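Local structure of adenosine deaminase 1 (Arthrobacter aurescens, 3RYS) at residues G24-E29 with A71-E76; R84-R89 with A98-D103; Y208-L213 with T231-R236. The protein probably catalyses the zinc-dependent hydrolytic deamination of adenine to hypoxanthine with release of ammonium, a step in purine salvage and nitrogen catabolism. All coordinates share one frame; numbering follows the deposited sequence.

Contact 1 (G24-E29 with A71-E76); sequences GTLQPE and AVLQTE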
ATOM      1  N   GLY A  24       7.395   2.020   4.078  1.00  9.79           N
ATOM      2  CA  GLY A  24       6.696   1.634   5.292  1.00 11.89           C
ATOM      3  C   GLY A  24       7.038   0.209   5.671  1.00 12.88           C
ATOM      4  O   GLY A  24       6.537  -0.342   6.653  1.00 11.67           O
ATOM      5  N   THR A  25       7.917  -0.372   4.868  1.00 13.32           N
ATOM      6  CA  THR A  25       8.414  -1.725   5.039  1.00 12.24           C
ATOM      7  C   THR A  25       9.706  -1.753   5.865  1.00 13.42           C
ATOM      8  O   THR A  25      10.188  -2.817   6.273  1.00 10.89           O
ATOM      9  CB  THR A  25       8.654  -2.324   3.655  1.00 11.48           C
ATOM     10  OG1 THR A  25       7.553  -3.174   3.319  1.00 19.19           O
ATOM     11  CG2 THR A  25       9.946  -3.106   3.601  1.00 12.68           C
ATOM     12  N   LEU A  26      10.239  -0.563   6.126  1.00 11.82           N
ATOM     13  CA  LEU A  26      11.526  -0.389   6.786  1.00 13.40           C
ATOM     14  C   LEU A  26      11.488  -0.739   8.273  1.00 14.87           C
ATOM     15  O   LEU A  26      10.978   0.021   9.093  1.00 17.99           O
ATOM     16  CB  LEU A  26      12.000   1.052   6.610  1.00 14.22           C
ATOM     17  CG  LEU A  26      13.507   1.283   6.586  1.00 16.78           C
ATOM     18  CD1 LEU A  26      14.169   0.260   5.683  1.00 15.33           C
ATOM     19  CD2 LEU A  26      13.800   2.700   6.112  1.00 17.45           C
ATOM     20  N   GLN A  27      12.048  -1.893   8.610  1.00 15.72           N
ATOM     21  CA  GLN A  27      12.068  -2.381   9.980  1.00 15.76           C
ATOM     22  C   GLN A  27      13.216  -1.727  10.765  1.00 16.82           C
ATOM     23  O   GLN A  27      14.274  -1.447  10.203  1.00 18.51           O
ATOM     24  CB  GLN A  27      12.215  -3.907   9.963  1.00 15.56           C
ATOM     25  CG  GLN A  27      11.551  -4.608  11.124  1.00 22.67           C
ATOM     26  CD  GLN A  27      10.043  -4.459  11.114  1.00 22.83           C
ATOM     27  OE1 GLN A  27       9.373  -4.840  10.149  1.00 18.14           O
ATOM     28  NE2 GLN A  27       9.497  -3.915  12.200  1.00 26.51           N
ATOM     29  N   PRO A  28      13.005  -1.467  12.067  1.00 19.86           N
ATOM     30  CA  PRO A  28      14.021  -0.848  12.929  1.00 18.43           C
ATOM     31  C   PRO A  28      15.403  -1.497  12.838  1.00 18.94           C
ATOM     32  O   PRO A  28      16.405  -0.790  12.954  1.00 18.68           O
ATOM     33  CB  PRO A  28      13.438  -1.026  14.330  1.00 18.88           C
ATOM     34  CG  PRO A  28      11.964  -0.957  14.107  1.00 20.48           C
ATOM     35  CD  PRO A  28      11.719  -1.630  12.772  1.00 22.47           C
ATOM     36  N   GLU A  29      15.461  -2.809  12.636  1.00 17.42           N
ATOM     37  CA  GLU A  29      16.747  -3.477  12.466  1.00 17.44           C
ATOM     38  C   GLU A  29      17.457  -2.963  11.216  1.00 17.10           C
ATOM     39  O   GLU A  29      18.639  -2.618  11.258  1.00 15.02           O
ATOM     40  CB  GLU A  29      16.587  -5.002  12.397  1.00 18.89           C
ATOM     41  CG  GLU A  29      15.996  -5.634  13.651  1.00 15.00           C
ATOM     42  CD  GLU A  29      14.513  -5.333  13.810  1.00 23.62           C
ATOM     43  OE1 GLU A  29      13.769  -5.484  12.819  1.00 25.25           O
ATOM     44  OE2 GLU A  29      14.089  -4.944  14.920  1.00 23.98           O
ATOM     45  N   ALA A  71      15.825   8.713   5.917  1.00 13.68           N
ATOM     46  CA  ALA A  71      17.137   9.346   5.852  1.00 14.20           C
ATOM     47  C   ALA A  71      18.288   8.355   5.658  1.00 15.80           C
ATOM     48  O   ALA A  71      19.365   8.735   5.197  1.00 16.04           O
ATOM     49  CB  ALA A  71      17.376  10.199   7.089  1.00 12.97           C
ATOM     50  N   VAL A  72      18.064   7.092   6.010  1.00 13.87           N
ATOM     51  CA  VAL A  72      19.103   6.073   5.875  1.00 15.29           C
ATOM     52  C   VAL A  72      19.196   5.522   4.452  1.00 15.79           C
ATOM     53  O   VAL A  72      20.149   4.818   4.112  1.00 15.49           O
ATOM     54  CB  VAL A  72      18.901   4.903   6.864  1.00 14.87           C
ATOM     55  CG1 VAL A  72      18.902   5.414   8.300  1.00 14.00           C
ATOM     56  CG2 VAL A  72      17.615   4.154   6.550  1.00 13.44           C
ATOM     57  N   LEU A  73      18.210   5.851   3.623  1.00 13.09           N
ATOM     58  CA  LEU A  73      18.183   5.390   2.239  1.00 13.38           C
ATOM     59  C   LEU A  73      18.987   6.302   1.322  1.00 15.18           C
ATOM     60  O   LEU A  73      18.452   7.267   0.790  1.00 18.44           O
ATOM     61  CB  LEU A  73      16.742   5.321   1.738  1.00 14.11           C
ATOM     62  CG  LEU A  73      15.798   4.364   2.461  1.00 11.79           C
ATOM     63  CD1 LEU A  73      14.379   4.501   1.920  1.00  7.55           C
ATOM     64  CD2 LEU A  73      16.307   2.935   2.329  1.00 12.83           C
ATOM     65  N   GLN A  74      20.262   5.984   1.119  1.00 16.79           N
ATOM     66  CA  GLN A  74      21.152   6.849   0.339  1.00 17.26           C
ATOM     67  C   GLN A  74      21.528   6.267  -1.022  1.00 14.99           C
ATOM     68  O   GLN A  74      21.581   6.979  -2.025  1.00 16.02           O
ATOM     69  CB  GLN A  74      22.438   7.141   1.124  1.00 19.83           C
ATOM     70  CG  GLN A  74      22.230   7.923   2.408  1.00 21.22           C
ATOM     71  CD  GLN A  74      21.608   9.281   2.160  1.00 23.71           C
ATOM     72  OE1 GLN A  74      20.645   9.664   2.822  1.00 25.29           O
ATOM     73  NE2 GLN A  74      22.154  10.016   1.195  1.00 23.47           N
ATOM     74  N   THR A  75      21.802   4.970  -1.045  1.00 15.14           N
ATOM     75  CA  THR A  75      22.362   4.337  -2.225  1.00 15.73           C
ATOM     76  C   THR A  75      21.377   3.384  -2.873  1.00 15.76           C
ATOM     77  O   THR A  75      20.401   2.955  -2.256  1.00 15.23           O
ATOM     78  CB  THR A  75      23.636   3.537  -1.878  1.00 16.84           C
ATOM     79  OG1 THR A  75      23.276   2.341  -1.172  1.00 15.61           O
ATOM     80  CG2 THR A  75      24.566   4.374  -1.014  1.00 16.08           C
ATOM     81  N   GLU A  76      21.660   3.050  -4.125  1.00 14.83           N
ATOM     82  CA  GLU A  76      20.868   2.095  -4.870  1.00 15.35           C
ATOM     83  C   GLU A  76      20.751   0.801  -4.072  1.00 15.45           C
ATOM     84  O   GLU A  76      19.682   0.200  -3.997  1.00 19.41           O
ATOM     85  CB  GLU A  76      21.526   1.843  -6.228  1.00 17.85           C
ATOM     86  CG  GLU A  76      20.559   1.539  -7.352  1.00 23.61           C
ATOM     87  CD  GLU A  76      21.124   1.896  -8.718  1.00 30.08           C
ATOM     88  OE1 GLU A  76      21.459   3.082  -8.934  1.00 25.70           O
ATOM     89  OE2 GLU A  76      21.219   0.991  -9.579  1.00 34.41           O
TER

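Contact 2 (R84-R89 with A98-D103); sequences RAYLER and AEIMMD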
ATOM      1  N   ARG A  84      13.884  -6.083  -1.149  1.00 12.86           N
ATOM      2  CA  ARG A  84      14.050  -7.526  -1.046  1.00 13.69           C
ATOM      3  C   ARG A  84      13.622  -8.049   0.313  1.00 14.19           C
ATOM      4  O   ARG A  84      13.130  -9.170   0.425  1.00 17.66           O
ATOM      5  CB  ARG A  84      15.498  -7.928  -1.348  1.00 17.61           C
ATOM      6  CG  ARG A  84      15.764  -8.087  -2.834  1.00 25.11           C
ATOM      7  CD  ARG A  84      17.242  -8.200  -3.186  1.00 24.91           C
ATOM      8  NE  ARG A  84      17.393  -8.393  -4.627  1.00 33.09           N
ATOM      9  CZ  ARG A  84      18.508  -8.158  -5.312  1.00 33.74           C
ATOM     10  NH1 ARG A  84      19.594  -7.716  -4.692  1.00 26.67           N
ATOM     11  NH2 ARG A  84      18.532  -8.366  -6.625  1.00 33.51           N
ATOM     12  N   ALA A  85      13.807  -7.235   1.344  1.00 13.12           N
ATOM     13  CA  ALA A  85      13.451  -7.637   2.695  1.00 13.56           C
ATOM     14  C   ALA A  85      11.939  -7.749   2.812  1.00 14.33           C
ATOM     15  O   ALA A  85      11.426  -8.571   3.565  1.00 17.24           O
ATOM     16  CB  ALA A  85      14.001  -6.644   3.716  1.00 12.49           C
ATOM     17  N   TYR A  86      11.231  -6.911   2.062  1.00 15.52           N
ATOM     18  CA  TYR A  86       9.779  -6.979   2.025  1.00 14.86           C
ATOM     19  C   TYR A  86       9.309  -8.156   1.176  1.00 14.42           C
ATOM     20  O   TYR A  86       8.463  -8.933   1.605  1.00 17.67           O
ATOM     21  CB  TYR A  86       9.162  -5.684   1.484  1.00 13.18           C
ATOM     22  CG  TYR A  86       7.760  -5.909   0.967  1.00 14.12           C
ATOM     23  CD1 TYR A  86       6.699  -6.091   1.844  1.00 13.60           C
ATOM     24  CD2 TYR A  86       7.505  -5.984  -0.395  1.00 10.62           C
ATOM     25  CE1 TYR A  86       5.422  -6.323   1.379  1.00 12.24           C
ATOM     26  CE2 TYR A  86       6.237  -6.213  -0.868  1.00 11.66           C
ATOM     27  CZ  TYR A  86       5.193  -6.382   0.021  1.00 12.45           C
ATOM     28  OH  TYR A  86       3.921  -6.613  -0.455  1.00 10.59           O
ATOM     29  N   LEU A  87       9.847  -8.274  -0.033  1.00 12.97           N
ATOM     30  CA  LEU A  87       9.443  -9.344  -0.938  1.00 16.20           C
ATOM     31  C   LEU A  87       9.624 -10.708  -0.276  1.00 16.96           C
ATOM     32  O   LEU A  87       8.797 -11.604  -0.434  1.00 14.63           O
ATOM     33  CB  LEU A  87      10.226  -9.269  -2.254  1.00 15.23           C
ATOM     34  CG  LEU A  87       9.928  -8.070  -3.161  1.00 13.96           C
ATOM     35  CD1 LEU A  87      10.968  -7.934  -4.268  1.00 13.92           C
ATOM     36  CD2 LEU A  87       8.535  -8.174  -3.746  1.00 11.76           C
ATOM     37  N   GLU A  88      10.709 -10.847   0.479  1.00 17.62           N
ATOM     38  CA  GLU A  88      11.004 -12.080   1.198  1.00 19.15           C
ATOM     39  C   GLU A  88       9.944 -12.360   2.270  1.00 16.50           C
ATOM     40  O   GLU A  88       9.392 -13.464   2.345  1.00 14.50           O
ATOM     41  CB  GLU A  88      12.402 -12.002   1.821  1.00 20.22           C
ATOM     42  CG  GLU A  88      12.803 -13.225   2.635  1.00 28.23           C
ATOM     43  CD  GLU A  88      14.079 -13.011   3.439  1.00 36.36           C
ATOM     44  OE1 GLU A  88      14.735 -11.962   3.256  1.00 35.36           O
ATOM     45  OE2 GLU A  88      14.426 -13.894   4.254  1.00 38.89           O
ATOM     46  N   ARG A  89       9.653 -11.355   3.088  1.00 13.92           N
ATOM     47  CA  ARG A  89       8.659 -11.498   4.153  1.00 17.80           C
ATOM     48  C   ARG A  89       7.236 -11.623   3.599  1.00 15.15           C
ATOM     49  O   ARG A  89       6.434 -12.420   4.088  1.00 14.33           O
ATOM     50  CB  ARG A  89       8.761 -10.339   5.148  1.00 14.14           C
ATOM     51  CG  ARG A  89       7.703 -10.361   6.237  1.00 16.58           C
ATOM     52  CD  ARG A  89       7.740 -11.646   7.067  1.00 19.88           C
ATOM     53  NE  ARG A  89       6.695 -11.644   8.091  1.00 16.47           N
ATOM     54  CZ  ARG A  89       5.417 -11.933   7.855  1.00 19.58           C
ATOM     55  NH1 ARG A  89       5.023 -12.259   6.630  1.00 15.39           N
ATOM     56  NH2 ARG A  89       4.529 -11.899   8.841  1.00 22.84           N
ATOM     57  N   ALA A  98       2.399  -8.473  -5.736  1.00 14.02           N
ATOM     58  CA  ALA A  98       2.539  -7.261  -4.947  1.00 12.72           C
ATOM     59  C   ALA A  98       2.628  -6.037  -5.842  1.00 13.89           C
ATOM     60  O   ALA A  98       3.501  -5.953  -6.706  1.00 14.26           O
ATOM     61  CB  ALA A  98       3.764  -7.358  -4.053  1.00 13.33           C
ATOM     62  N   GLU A  99       1.711  -5.095  -5.647  1.00 11.79           N
ATOM     63  CA  GLU A  99       1.772  -3.832  -6.371  1.00 12.96           C
ATOM     64  C   GLU A  99       2.226  -2.733  -5.419  1.00 13.73           C
ATOM     65  O   GLU A  99       1.484  -2.302  -4.537  1.00 13.73           O
ATOM     66  CB  GLU A  99       0.442  -3.523  -7.061  1.00 14.77           C
ATOM     67  CG  GLU A  99       0.181  -4.461  -8.237  1.00 16.41           C
ATOM     68  CD  GLU A  99      -1.152  -4.236  -8.924  1.00 15.32           C
ATOM     69  OE1 GLU A  99      -1.675  -3.103  -8.873  1.00 14.46           O
ATOM     70  OE2 GLU A  99      -1.665  -5.201  -9.529  1.00 13.52           O
ATOM     71  N   ILE A 100       3.465  -2.297  -5.610  1.00 14.24           N
ATOM     72  CA  ILE A 100       4.202  -1.576  -4.583  1.00 11.62           C
ATOM     73  C   ILE A 100       4.313  -0.080  -4.838  1.00 13.03           C
ATOM     74  O   ILE A 100       4.721   0.356  -5.915  1.00 14.79           O
ATOM     75  CB  ILE A 100       5.612  -2.172  -4.445  1.00 12.91           C
ATOM     76  CG1 ILE A 100       5.509  -3.657  -4.086  1.00 14.06           C
ATOM     77  CG2 ILE A 100       6.421  -1.415  -3.407  1.00 12.20           C
ATOM     78  CD1 ILE A 100       6.740  -4.463  -4.442  1.00 15.00           C
ATOM     79  N   MET A 101       3.953   0.705  -3.832  1.00 13.64           N
ATOM     80  CA  MET A 101       4.086   2.154  -3.918  1.00 12.09           C
ATOM     81  C   MET A 101       5.445   2.649  -3.437  1.00 12.49           C
ATOM     82  O   MET A 101       6.136   2.003  -2.643  1.00  9.66           O
ATOM     83  CB  MET A 101       2.967   2.859  -3.149  1.00 12.42           C
ATOM     84  CG  MET A 101       1.796   3.277  -4.018  1.00 13.35           C
ATOM     85  SD  MET A 101       0.467   4.028  -3.060  1.00 18.32           S
ATOM     86  CE  MET A 101      -0.324   2.574  -2.386  1.00 15.47           C
ATOM     87  N   MET A 102       5.809   3.822  -3.928  1.00 13.86           N
ATOM     88  CA  MET A 102       7.080   4.428  -3.616  1.00 11.70           C
ATOM     89  C   MET A 102       6.874   5.930  -3.724  1.00 13.24           C
ATOM     90  O   MET A 102       6.151   6.392  -4.608  1.00 13.78           O
ATOM     91  CB  MET A 102       8.117   3.939  -4.618  1.00 12.48           C
ATOM     92  CG  MET A 102       9.345   4.805  -4.761  1.00 14.58           C
ATOM     93  SD  MET A 102      10.298   4.229  -6.178  1.00 32.15           S
ATOM     94  CE  MET A 102      11.676   5.366  -6.112  1.00 24.47           C
ATOM     95  N   ASP A 103       7.475   6.687  -2.812  1.00 11.54           N
ATOM     96  CA  ASP A 103       7.355   8.140  -2.827  1.00 10.93           C
ATOM     97  C   ASP A 103       8.621   8.770  -3.391  1.00 12.79           C
ATOM     98  O   ASP A 103       9.516   9.159  -2.636  1.00 13.66           O
ATOM     99  CB  ASP A 103       7.092   8.687  -1.418  1.00 13.26           C
ATOM    100  CG  ASP A 103       5.817   8.138  -0.794  1.00 14.99           C
ATOM    101  OD1 ASP A 103       4.918   7.697  -1.544  1.00 13.95           O
ATOM    102  OD2 ASP A 103       5.715   8.157   0.456  1.00 14.82           O
TER

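Contact 3 (Y208-L213 with T231-R236); sequences YITEAL and TDVVQR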
ATOM      1  N   TYR A 208     -14.000  13.160  -0.889  1.00 13.51           N
ATOM      2  CA  TYR A 208     -12.683  13.004  -1.498  1.00 15.39           C
ATOM      3  C   TYR A 208     -12.633  11.761  -2.369  1.00 13.82           C
ATOM      4  O   TYR A 208     -11.851  11.682  -3.311  1.00 14.58           O
ATOM      5  CB  TYR A 208     -11.602  12.929  -0.420  1.00 13.82           C
ATOM      6  CG  TYR A 208     -11.148  14.275   0.096  1.00 13.96           C
ATOM      7  CD1 TYR A 208     -11.993  15.376   0.079  1.00 15.19           C
ATOM      8  CD2 TYR A 208      -9.874  14.439   0.623  1.00 16.21           C
ATOM      9  CE1 TYR A 208     -11.572  16.608   0.554  1.00 13.58           C
ATOM     10  CE2 TYR A 208      -9.446  15.663   1.101  1.00 14.43           C
ATOM     11  CZ  TYR A 208     -10.296  16.743   1.064  1.00 14.83           C
ATOM     12  OH  TYR A 208      -9.862  17.959   1.542  1.00 19.41           O
ATOM     13  N   ILE A 209     -13.472  10.802  -2.096  1.00 13.85           N
ATOM     14  CA  ILE A 209     -13.543   9.609  -2.861  1.00 13.19           C
ATOM     15  C   ILE A 209     -14.160   9.814  -4.191  1.00 14.72           C
ATOM     16  O   ILE A 209     -13.711   9.297  -5.156  1.00 15.74           O
ATOM     17  CB  ILE A 209     -14.266   8.527  -2.082  1.00 13.68           C
ATOM     18  CG1 ILE A 209     -13.554   8.339  -0.756  1.00 14.25           C
ATOM     19  CG2 ILE A 209     -14.344   7.262  -2.892  1.00 10.38           C
ATOM     20  CD1 ILE A 209     -14.037   7.331   0.112  1.00 15.49           C
ATOM     21  N   THR A 210     -15.215  10.577  -4.221  1.00 20.00           N
ATOM     22  CA  THR A 210     -15.877  10.967  -5.434  1.00 20.00           C
ATOM     23  C   THR A 210     -14.962  11.832  -6.278  1.00 20.00           C
ATOM     24  O   THR A 210     -14.964  11.762  -7.446  1.00 18.41           O
ATOM     25  CB  THR A 210     -17.182  11.696  -5.072  1.00 20.00           C
ATOM     26  OG1 THR A 210     -17.993  10.828  -4.322  1.00 20.00           O
ATOM     27  CG2 THR A 210     -17.923  12.091  -6.238  1.00 20.00           C
ATOM     28  N   GLU A 211     -14.176  12.653  -5.645  1.00 13.27           N
ATOM     29  CA  GLU A 211     -13.222  13.445  -6.335  1.00 16.64           C
ATOM     30  C   GLU A 211     -12.158  12.615  -7.023  1.00 15.90           C
ATOM     31  O   GLU A 211     -11.817  12.854  -8.091  1.00 18.40           O
ATOM     32  CB  GLU A 211     -12.592  14.426  -5.359  1.00 17.53           C
ATOM     33  CG  GLU A 211     -13.215  15.736  -5.339  1.00 13.62           C
ATOM     34  CD  GLU A 211     -12.396  16.747  -4.709  1.00 17.78           C
ATOM     35  OE1 GLU A 211     -11.254  16.887  -5.000  1.00 18.31           O
ATOM     36  OE2 GLU A 211     -12.899  17.489  -3.927  1.00 26.50           O
ATOM     37  N   ALA A 212     -11.633  11.641  -6.358  1.00 15.28           N
ATOM     38  CA  ALA A 212     -10.625  10.731  -6.884  1.00 17.63           C
ATOM     39  C   ALA A 212     -11.180   9.899  -8.037  1.00 16.34           C
ATOM     40  O   ALA A 212     -10.466   9.587  -8.987  1.00 15.55           O
ATOM     41  CB  ALA A 212     -10.088   9.829  -5.778  1.00 15.91           C
ATOM     42  N   LEU A 213     -12.459   9.549  -7.953  1.00 14.99           N
ATOM     43  CA  LEU A 213     -13.101   8.767  -9.006  1.00 18.69           C
ATOM     44  C   LEU A 213     -13.439   9.593 -10.247  1.00 17.97           C
ATOM     45  O   LEU A 213     -13.220   9.148 -11.374  1.00 18.77           O
ATOM     46  CB  LEU A 213     -14.369   8.094  -8.476  1.00 17.59           C
ATOM     47  CG  LEU A 213     -14.168   6.918  -7.517  1.00 18.06           C
ATOM     48  CD1 LEU A 213     -15.492   6.521  -6.881  1.00 15.48           C
ATOM     49  CD2 LEU A 213     -13.543   5.738  -8.245  1.00 14.91           C
ATOM     50  N   THR A 231     -24.334   7.278   2.130  1.00 20.00           N
ATOM     51  CA  THR A 231     -25.120   6.227   1.522  1.00 20.00           C
ATOM     52  C   THR A 231     -24.943   6.096   0.054  1.00 20.00           C
ATOM     53  O   THR A 231     -24.783   5.044  -0.432  1.00 26.12           O
ATOM     54  CB  THR A 231     -26.587   6.454   1.820  1.00 20.00           C
ATOM     55  OG1 THR A 231     -26.879   5.902   3.082  1.00 20.00           O
ATOM     56  CG2 THR A 231     -27.465   5.831   0.803  1.00 20.00           C
ATOM     57  N   ASP A 232     -24.943   7.182  -0.669  1.00 24.13           N
ATOM     58  CA  ASP A 232     -24.954   7.020  -2.084  1.00 28.65           C
ATOM     59  C   ASP A 232     -23.640   7.074  -2.810  1.00 23.51           C
ATOM     60  O   ASP A 232     -23.574   6.846  -3.973  1.00 24.81           O
ATOM     61  CB  ASP A 232     -26.126   7.763  -2.776  1.00 36.40           C
ATOM     62  CG  ASP A 232     -26.325   9.164  -2.324  1.00 33.14           C
ATOM     63  OD1 ASP A 232     -25.447   9.961  -2.460  1.00 43.35           O
ATOM     64  OD2 ASP A 232     -27.401   9.509  -1.918  1.00 30.47           O
ATOM     65  N   VAL A 233     -22.597   7.329  -2.062  1.00 23.17           N
ATOM     66  CA  VAL A 233     -21.204   7.073  -2.425  1.00 20.99           C
ATOM     67  C   VAL A 233     -20.958   5.574  -2.275  1.00 22.74           C
ATOM     68  O   VAL A 233     -20.433   4.922  -3.179  1.00 19.04           O
ATOM     69  CB  VAL A 233     -20.217   7.829  -1.525  1.00 20.88           C
ATOM     70  CG1 VAL A 233     -18.789   7.435  -1.868  1.00 16.71           C
ATOM     71  CG2 VAL A 233     -20.404   9.328  -1.666  1.00 20.38           C
ATOM     72  N   VAL A 234     -21.357   5.036  -1.125  1.00 21.18           N
ATOM     73  CA  VAL A 234     -21.341   3.598  -0.896  1.00 20.32           C
ATOM     74  C   VAL A 234     -22.071   2.897  -2.032  1.00 18.00           C
ATOM     75  O   VAL A 234     -21.681   1.816  -2.464  1.00 15.82           O
ATOM     76  CB  VAL A 234     -22.051   3.231   0.427  1.00 23.15           C
ATOM     77  CG1 VAL A 234     -22.075   1.722   0.617  1.00 20.12           C
ATOM     78  CG2 VAL A 234     -21.381   3.915   1.605  1.00 20.66           C
ATOM     79  N   GLN A 235     -23.131   3.539  -2.512  1.00 21.21           N
ATOM     80  CA  GLN A 235     -24.005   2.968  -3.529  1.00 20.64           C
ATOM     81  C   GLN A 235     -23.270   2.810  -4.850  1.00 18.05           C
ATOM     82  O   GLN A 235     -23.319   1.752  -5.475  1.00 19.57           O
ATOM     83  CB  GLN A 235     -25.227   3.860  -3.718  1.00 24.62           C
ATOM     84  CG  GLN A 235     -26.551   3.130  -3.699  1.00 28.75           C
ATOM     85  CD  GLN A 235     -27.688   4.012  -3.191  1.00 41.83           C
ATOM     86  OE1 GLN A 235     -28.256   3.758  -2.125  1.00 40.96           O
ATOM     87  NE2 GLN A 235     -28.009   5.064  -3.942  1.00 33.49           N
ATOM     88  N   ARG A 236     -22.584   3.869  -5.270  1.00 18.41           N
ATOM     89  CA  ARG A 236     -21.802   3.837  -6.500  1.00 17.64           C
ATOM     90  C   ARG A 236     -20.648   2.837  -6.431  1.00 16.85           C
ATOM     91  O   ARG A 236     -20.399   2.097  -7.383  1.00 18.91           O
ATOM     92  CB  ARG A 236     -21.254   5.224  -6.827  1.00 18.15           C
ATOM     93  CG  ARG A 236     -20.203   5.193  -7.915  1.00 20.14           C
ATOM     94  CD  ARG A 236     -19.462   6.509  -8.012  1.00 22.12           C
ATOM     95  NE  ARG A 236     -18.541   6.509  -9.140  1.00 21.62           N
ATOM     96  CZ  ARG A 236     -17.911   7.590  -9.581  1.00 23.32           C
ATOM     97  NH1 ARG A 236     -18.109   8.757  -8.980  1.00 21.08           N
ATOM     98  NH2 ARG A 236     -17.089   7.502 -10.620  1.00 21.11           N
TER
HETATM   99  O   HOH W   1     -19.234   8.869  -5.814  1.00 16.07           O

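Contact 1 (G24-E29 with A71-E76)
L26 faces V72 and L73 in a small, wholly apolar contact that buries 91 Å² over the two segments, about half of it on L26 itself. A single methyl does most of the touching. L26 CD2 lies 4.1 Å from V72 CG2, and the two side chains meet at a slant. The same methyl, L26 CD2, is 4.5 Å from L73 CG and about as far from both methyls of that leucine, so it rests over the branch point of the isobutyl group. The torsion of L26 accounts for this reach: with CG anti to the backbone N (chi1 -151°), the chain extends across to the other segment. All three residues are buried and no hydrogen bond passes between the segments, so the evidence points to dispersion and exclusion of water as what joins them. The nearest CA atoms, those of L26 and L73, remain 9.9 Å apart, which means that side chains alone bridge the two backbones.

Both segments are junctions leading into helices: Q27 and T75 each occupy an N-cap position, and D78 accepts bonds from the backbone N of Q74 and T75. Helix 28-37 lines the contact through I31 against L26 and L34 against V72 and L73, while helix 76-92 brings F79 and M82 onto L73.

Contact 2 (R84-R89 with A98-D103)
The ring of Y86 receives the methyl of A98 at its edge, close to the ring plane, while I100 CD1 approaches obliquely. A98 CB is 3.7 Å from Y86 OH, and I100 CD1 is 4.0 Å from Y86 CE2. T25 and L20, from loops, also touch this side chain. A chi1 of 159° swings the ring away from its own backbone N and out from helix 84-89 toward the strand, where it and I100 lie alongside one another, pointing in opposing directions. L87 adds a second point of support, its CD2 lying 4.2 Å from I100 CD1; the terminal carbon of the isoleucine thus meets both helix residues.

The buried hydroxyl of Y86 is satisfied by E17 OE1, on the neighbouring strand 15-17, a bond that probably helps hold the ring at this depth. Alternation along the strand explains the rest: A98 and I100 point to the helix, whereas E99 points away from it, where it forms a salt bridge with R220.

Helix and strand run nearly antiparallel, at 150°, with their axes 11.3 Å apart. A helix returning to lead into the next parallel strand is the repeating step of a beta/alpha barrel, the fold of this metallo-dependent hydrolase; just past the strand, D103 hydrogen-bonds Y66 of the adenine pocket.

Contact 3 (Y208-L213 with T231-R236)
R236 reaches across from helix 231-236 to lay its guanidinium against L213 on helix 208-213, one of two successive helices of the beta/alpha barrel with strand 220-221 between them in sequence. The short helix axes run at 34° to each other and come within 10.9 Å, as expected of neighbouring barrel helices travelling in roughly the same direction.

From their separate helices the side chains of L213 and R236 extend toward one another. L213 CB sits over one face of the guanidinium, 3.3 Å above its plane and displaced toward the rim, and L213 CD1 lies 3.8 Å from R236 CZ. T210 CG2 approaches instead at the edge, near the plane, 4.3 Å from R236 NH1. The arginine gets there by being stretched out: a chi1 of 168° and an extended run from CG to NE carry the guanidinium over to the other helix. Its charge is met beyond the two segments, where D214 forms a salt bridge with NH1 and E240 another with NE, two carboxylates that would hold the flat group in its rotation. A leucine in its place would probably leave D214 and E240 without their cationic mate and uncover part of L213.

One turn earlier, V233 crosses T210 at a slant, its CG2 being 3.9 Å from T210 OG1. That hydroxyl also has a polar link to the other helix: a water lies 2.8 Å from T210 OG1 and accepts a weak bond from R236 NH1.

How the contacts relate
Contacts 1 and 2 are buried and adjoin each other, their centres 12 Å apart, with T25 OG1 packed 3.4 Å from Y86 CD1. They also share helix 76-92: contact 2 lies on it, and contact 1 includes its first residue, E76. Contact 3 is only partly buried and joins two outer helices, its centre 35 Å from that of contact 1, on the opposite side of the chain's centre. Chemistry follows place. Contact 1 is purely aliphatic, contact 2 adds an aromatic ring with a satisfied hydroxyl, and contact 3 mixes aliphatic packing with a charged group and water. Their geometry differs likewise: irregular segments against each other, helix against strand, and helix against helix.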